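Local coordinates for protein 3-carboxy-cis,cis-muconate cycloisomerase (PDB 1Q5N) that is a cycloisomerase of the fumarase/aspartase superfamily, a mostly helical enzyme whose subunits assemble as a tetramer around a core of long helices, at residues V129-A140 and A174-N185. Sequence-based numbering, arbitrary orientation.
Sequences VQNQVQQCYETA and ASAFKRDLDRIN
Tyr137 lies alongside Lys178, the two side chains pointing the same way. CE1 of Tyr137 is 3.4 Å from CB of Lys178, and the CA of Lys178 sits over one ring face, toward the rim. With CG anti to the backbone N, the ring reaches across to the other helix. It fills a knobs-into-holes site among Ala174, Phe177, Lys178 and Leu181. Leu181 returns the packing as a knob among Gln130, Val133, Gln134 and Tyr137. Its CD1 is modelled 3.3 Å from CG1 of Val133, a closeness that is doubtful because the leucine has an unusual conformation. The two side chains run past each other in opposite directions. CB of Cys136 makes a CH-pi contact over the face of the Phe177 ring, 3.8 Å from its centroid. The sulfur of Cys136 approaches the same ring obliquely. CB of Ala140 meets CB of Ala174 at 3.9 Å.

At the other end a polar pair joins the apolar packing. CG2 of Ile184 rests against the Gln130 amide, 3.8 Å from its CD. The extended chain of Gln130 brings NE2 to OD1 of Asn185, a hydrogen bond of 3.1 Å with an angle of 159° at the hydrogen. The donor stands above the carbonyl plane of Asn185, and the amide planes are 53° apart. Lys188 NZ also bonds to Gln130 OE1 and Asn185 OD1, so one lysine joins both amides.

The axes of segments 129-140 and 174-185 approach to 8.7 Å and run roughly antiparallel, at 152°, within the long-helix core of the superfamily. Arg179 and Arg183 form salt bridges with Asp235 of a second subunit. Helix 235-261 covers Phe177 and Asp180, while helix 323-351 lies against Gln132 and Gln135.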
loop_
_atom_site.group_PDB
_atom_site.type_symbol
_atom_site.label_atom_id
_atom_site.label_comp_id
_atom_site.label_asym_id
_atom_site.label_seq_id
_atom_site.Cartn_x
_atom_site.Cartn_y
_atom_site.Cartn_z
ATOM N N VAL A 129 18.776 -2.422 -16.380
ATOM C CA VAL A 129 18.685 -1.561 -15.201
ATOM C C VAL A 129 20.058 -1.397 -14.571
ATOM O O VAL A 129 20.437 -0.292 -14.150
ATOM C CB VAL A 129 17.681 -2.140 -14.149
ATOM C CG1 VAL A 129 17.929 -1.532 -12.779
ATOM C CG2 VAL A 129 16.272 -1.858 -14.589
ATOM N N GLN A 130 20.825 -2.484 -14.528
ATOM C CA GLN A 130 22.146 -2.409 -13.916
ATOM C C GLN A 130 23.029 -1.452 -14.727
ATOM O O GLN A 130 23.767 -0.629 -14.183
ATOM C CB GLN A 130 22.799 -3.792 -13.851
ATOM C CG GLN A 130 24.229 -3.728 -13.358
ATOM C CD GLN A 130 24.759 -5.059 -12.896
ATOM O OE1 GLN A 130 24.315 -6.126 -13.345
ATOM N NE2 GLN A 130 25.737 -5.013 -11.979
ATOM N N ASN A 131 22.947 -1.550 -16.039
ATOM C CA ASN A 131 23.756 -0.667 -16.817
ATOM C C ASN A 131 23.303 0.803 -16.618
ATOM O O ASN A 131 24.138 1.700 -16.601
ATOM C CB ASN A 131 23.708 -1.062 -18.287
ATOM C CG ASN A 131 24.641 -0.214 -19.124
ATOM O OD1 ASN A 131 24.210 0.422 -20.092
ATOM N ND2 ASN A 131 25.941 -0.164 -18.736
ATOM N N GLN A 132 22.002 1.051 -16.466
ATOM C CA GLN A 132 21.535 2.425 -16.231
ATOM C C GLN A 132 22.086 2.919 -14.891
ATOM O O GLN A 132 22.563 4.027 -14.783
ATOM C CB GLN A 132 20.030 2.481 -16.180
ATOM C CG GLN A 132 19.361 2.159 -17.489
ATOM C CD GLN A 132 17.843 2.160 -17.324
ATOM O OE1 GLN A 132 17.315 1.345 -16.586
ATOM N NE2 GLN A 132 17.146 3.078 -17.999
ATOM N N VAL A 133 22.067 2.074 -13.868
ATOM C CA VAL A 133 22.582 2.515 -12.577
ATOM C C VAL A 133 24.083 2.831 -12.661
ATOM O O VAL A 133 24.558 3.793 -12.045
ATOM C CB VAL A 133 22.346 1.461 -11.505
ATOM C CG1 VAL A 133 23.083 1.830 -10.238
ATOM C CG2 VAL A 133 20.848 1.332 -11.265
ATOM N N GLN A 134 24.814 2.001 -13.411
ATOM C CA GLN A 134 26.239 2.153 -13.603
ATOM C C GLN A 134 26.513 3.538 -14.270
ATOM O O GLN A 134 27.409 4.248 -13.849
ATOM C CB GLN A 134 26.735 1.011 -14.509
ATOM C CG GLN A 134 28.215 1.014 -14.795
ATOM C CD GLN A 134 29.050 0.813 -13.515
ATOM O OE1 GLN A 134 28.866 -0.170 -12.787
ATOM N NE2 GLN A 134 29.976 1.745 -13.245
ATOM N N GLN A 135 25.770 3.895 -15.313
ATOM C CA GLN A 135 25.970 5.189 -15.943
ATOM C C GLN A 135 25.585 6.351 -15.006
ATOM O O GLN A 135 26.253 7.394 -15.010
ATOM C CB GLN A 135 25.146 5.316 -17.208
ATOM C CG GLN A 135 25.599 4.444 -18.266
ATOM C CD GLN A 135 24.735 4.626 -19.458
ATOM O OE1 GLN A 135 24.907 5.593 -20.213
ATOM N NE2 GLN A 135 23.770 3.724 -19.643
ATOM N N CYS A 136 24.491 6.181 -14.248
ATOM C CA CYS A 136 24.078 7.190 -13.294
ATOM C C CYS A 136 25.217 7.366 -12.288
ATOM O O CYS A 136 25.575 8.491 -11.963
ATOM C CB CYS A 136 22.773 6.790 -12.543
ATOM S SG CYS A 136 21.296 7.060 -13.532
ATOM N N TYR A 137 25.768 6.264 -11.788
ATOM C CA TYR A 137 26.878 6.322 -10.822
ATOM C C TYR A 137 28.101 7.111 -11.381
ATOM O O TYR A 137 28.616 8.046 -10.751
ATOM C CB TYR A 137 27.291 4.913 -10.474
ATOM C CG TYR A 137 28.436 4.787 -9.486
ATOM C CD1 TYR A 137 28.436 5.499 -8.291
ATOM C CD2 TYR A 137 29.452 3.839 -9.692
ATOM C CE1 TYR A 137 29.367 5.274 -7.330
ATOM C CE2 TYR A 137 30.415 3.591 -8.717
ATOM C CZ TYR A 137 30.368 4.298 -7.542
ATOM O OH TYR A 137 31.271 3.991 -6.544
ATOM N N GLU A 138 28.539 6.722 -12.572
ATOM C CA GLU A 138 29.674 7.342 -13.245
ATOM C C GLU A 138 29.448 8.823 -13.426
ATOM O O GLU A 138 30.305 9.639 -13.042
ATOM C CB GLU A 138 29.917 6.689 -14.611
ATOM C CG GLU A 138 30.685 5.406 -14.405
ATOM C CD GLU A 138 30.853 4.586 -15.674
ATOM O OE1 GLU A 138 30.277 4.949 -16.742
ATOM O OE2 GLU A 138 31.557 3.562 -15.585
ATOM N N THR A 139 28.308 9.153 -14.027
ATOM C CA THR A 139 27.957 10.539 -14.230
ATOM C C THR A 139 27.865 11.297 -12.862
ATOM O O THR A 139 28.399 12.401 -12.736
ATOM C CB THR A 139 26.656 10.632 -15.011
ATOM O OG1 THR A 139 26.787 9.856 -16.209
ATOM C CG2 THR A 139 26.333 12.058 -15.369
ATOM N N ALA A 140 27.269 10.712 -11.824
ATOM C CA ALA A 140 27.194 11.470 -10.580
ATOM C C ALA A 140 28.600 11.685 -10.011
ATOM O O ALA A 140 28.883 12.755 -9.481
ATOM C CB ALA A 140 26.308 10.770 -9.542
ATOM N N ALA A 174 25.766 9.520 -5.553
ATOM C CA ALA A 174 26.675 8.566 -6.161
ATOM C C ALA A 174 26.821 7.361 -5.246
ATOM O O ALA A 174 26.666 6.222 -5.661
ATOM C CB ALA A 174 28.059 9.218 -6.417
ATOM N N SER A 175 27.131 7.615 -3.993
ATOM C CA SER A 175 27.314 6.521 -3.052
ATOM C C SER A 175 26.009 5.666 -2.935
ATOM O O SER A 175 26.075 4.450 -2.722
ATOM C CB SER A 175 27.739 7.120 -1.695
ATOM O OG SER A 175 28.019 6.132 -0.734
ATOM N N ALA A 176 24.837 6.296 -3.085
ATOM C CA ALA A 176 23.589 5.550 -2.996
ATOM C C ALA A 176 23.522 4.632 -4.248
ATOM O O ALA A 176 23.119 3.462 -4.171
ATOM C CB ALA A 176 22.392 6.501 -2.954
ATOM N N PHE A 177 23.916 5.155 -5.402
ATOM C CA PHE A 177 23.901 4.315 -6.588
ATOM C C PHE A 177 24.895 3.130 -6.440
ATOM O O PHE A 177 24.601 2.002 -6.875
ATOM C CB PHE A 177 24.246 5.120 -7.832
ATOM C CG PHE A 177 23.140 5.982 -8.302
ATOM C CD1 PHE A 177 21.858 5.436 -8.516
ATOM C CD2 PHE A 177 23.367 7.306 -8.628
ATOM C CE1 PHE A 177 20.804 6.196 -9.083
ATOM C CE2 PHE A 177 22.313 8.096 -9.203
ATOM C CZ PHE A 177 21.028 7.524 -9.432
ATOM N N LYS A 178 26.042 3.378 -5.810
ATOM C CA LYS A 178 26.995 2.310 -5.635
ATOM C C LYS A 178 26.397 1.220 -4.745
ATOM O O LYS A 178 26.563 0.048 -5.032
ATOM C CB LYS A 178 28.331 2.882 -5.105
ATOM C CG LYS A 178 28.839 2.333 -3.831
ATOM C CD LYS A 178 29.701 1.106 -3.978
ATOM C CE LYS A 178 30.013 0.630 -2.550
ATOM N NZ LYS A 178 30.711 -0.709 -2.513
ATOM N N ARG A 179 25.676 1.579 -3.686
ATOM C CA ARG A 179 25.061 0.531 -2.851
ATOM C C ARG A 179 23.988 -0.263 -3.670
ATOM O O ARG A 179 23.752 -1.456 -3.428
ATOM C CB ARG A 179 24.461 1.135 -1.573
ATOM C CG ARG A 179 25.483 1.624 -0.608
ATOM C CD ARG A 179 24.828 2.012 0.716
ATOM N NE ARG A 179 23.922 3.181 0.616
ATOM C CZ ARG A 179 24.319 4.456 0.511
ATOM N NH1 ARG A 179 25.608 4.766 0.478
ATOM N NH2 ARG A 179 23.434 5.440 0.492
ATOM N N ASP A 180 23.363 0.389 -4.648
ATOM C CA ASP A 180 22.411 -0.293 -5.493
ATOM C C ASP A 180 23.123 -1.312 -6.397
ATOM O O ASP A 180 22.601 -2.407 -6.649
ATOM C CB ASP A 180 21.655 0.688 -6.377
ATOM C CG ASP A 180 20.683 1.546 -5.591
ATOM O OD1 ASP A 180 20.183 1.078 -4.536
ATOM O OD2 ASP A 180 20.407 2.685 -6.039
ATOM N N LEU A 181 24.280 -0.921 -6.919
ATOM C CA LEU A 181 25.079 -1.810 -7.746
ATOM C C LEU A 181 25.470 -3.052 -6.891
ATOM O O LEU A 181 25.427 -4.172 -7.365
ATOM C CB LEU A 181 26.328 -1.079 -8.227
ATOM C CG LEU A 181 26.442 -0.617 -9.673
ATOM C CD1 LEU A 181 25.191 -0.730 -10.496
ATOM C CD2 LEU A 181 26.937 0.794 -9.611
ATOM N N ASP A 182 25.801 -2.849 -5.626
ATOM C CA ASP A 182 26.152 -3.964 -4.790
ATOM C C ASP A 182 24.941 -4.889 -4.559
ATOM O O ASP A 182 25.067 -6.132 -4.562
ATOM C CB ASP A 182 26.670 -3.491 -3.432
ATOM C CG ASP A 182 28.051 -2.779 -3.504
ATOM O OD1 ASP A 182 28.769 -2.877 -4.533
ATOM O OD2 ASP A 182 28.416 -2.122 -2.492
ATOM N N ARG A 183 23.780 -4.284 -4.319
ATOM C CA ARG A 183 22.576 -5.067 -4.077
ATOM C C ARG A 183 22.215 -5.918 -5.287
ATOM O O ARG A 183 21.882 -7.091 -5.141
ATOM C CB ARG A 183 21.404 -4.157 -3.758
ATOM C CG ARG A 183 21.464 -3.584 -2.376
ATOM C CD ARG A 183 20.293 -2.602 -2.159
ATOM N NE ARG A 183 20.480 -1.939 -0.877
ATOM C CZ ARG A 183 20.717 -0.634 -0.745
ATOM N NH1 ARG A 183 20.783 0.159 -1.821
ATOM N NH2 ARG A 183 20.918 -0.134 0.474
ATOM N N ILE A 184 22.301 -5.318 -6.468
ATOM C CA ILE A 184 21.991 -6.036 -7.697
ATOM C C ILE A 184 22.948 -7.252 -7.860
ATOM O O ILE A 184 22.493 -8.364 -8.109
ATOM C CB ILE A 184 22.107 -5.112 -8.930
ATOM C CG1 ILE A 184 20.917 -4.155 -8.954
ATOM C CG2 ILE A 184 22.218 -5.952 -10.211
ATOM C CD1 ILE A 184 20.886 -3.201 -10.104
ATOM N N ASN A 185 24.252 -7.047 -7.668
ATOM C CA ASN A 185 25.179 -8.147 -7.842
ATOM C C ASN A 185 24.973 -9.235 -6.815
ATOM O O ASN A 185 25.113 -10.405 -7.143
ATOM C CB ASN A 185 26.652 -7.668 -7.813
ATOM C CG ASN A 185 27.046 -6.946 -9.103
ATOM O OD1 ASN A 185 26.702 -7.386 -10.216
ATOM N ND2 ASN A 185 27.759 -5.827 -8.961
#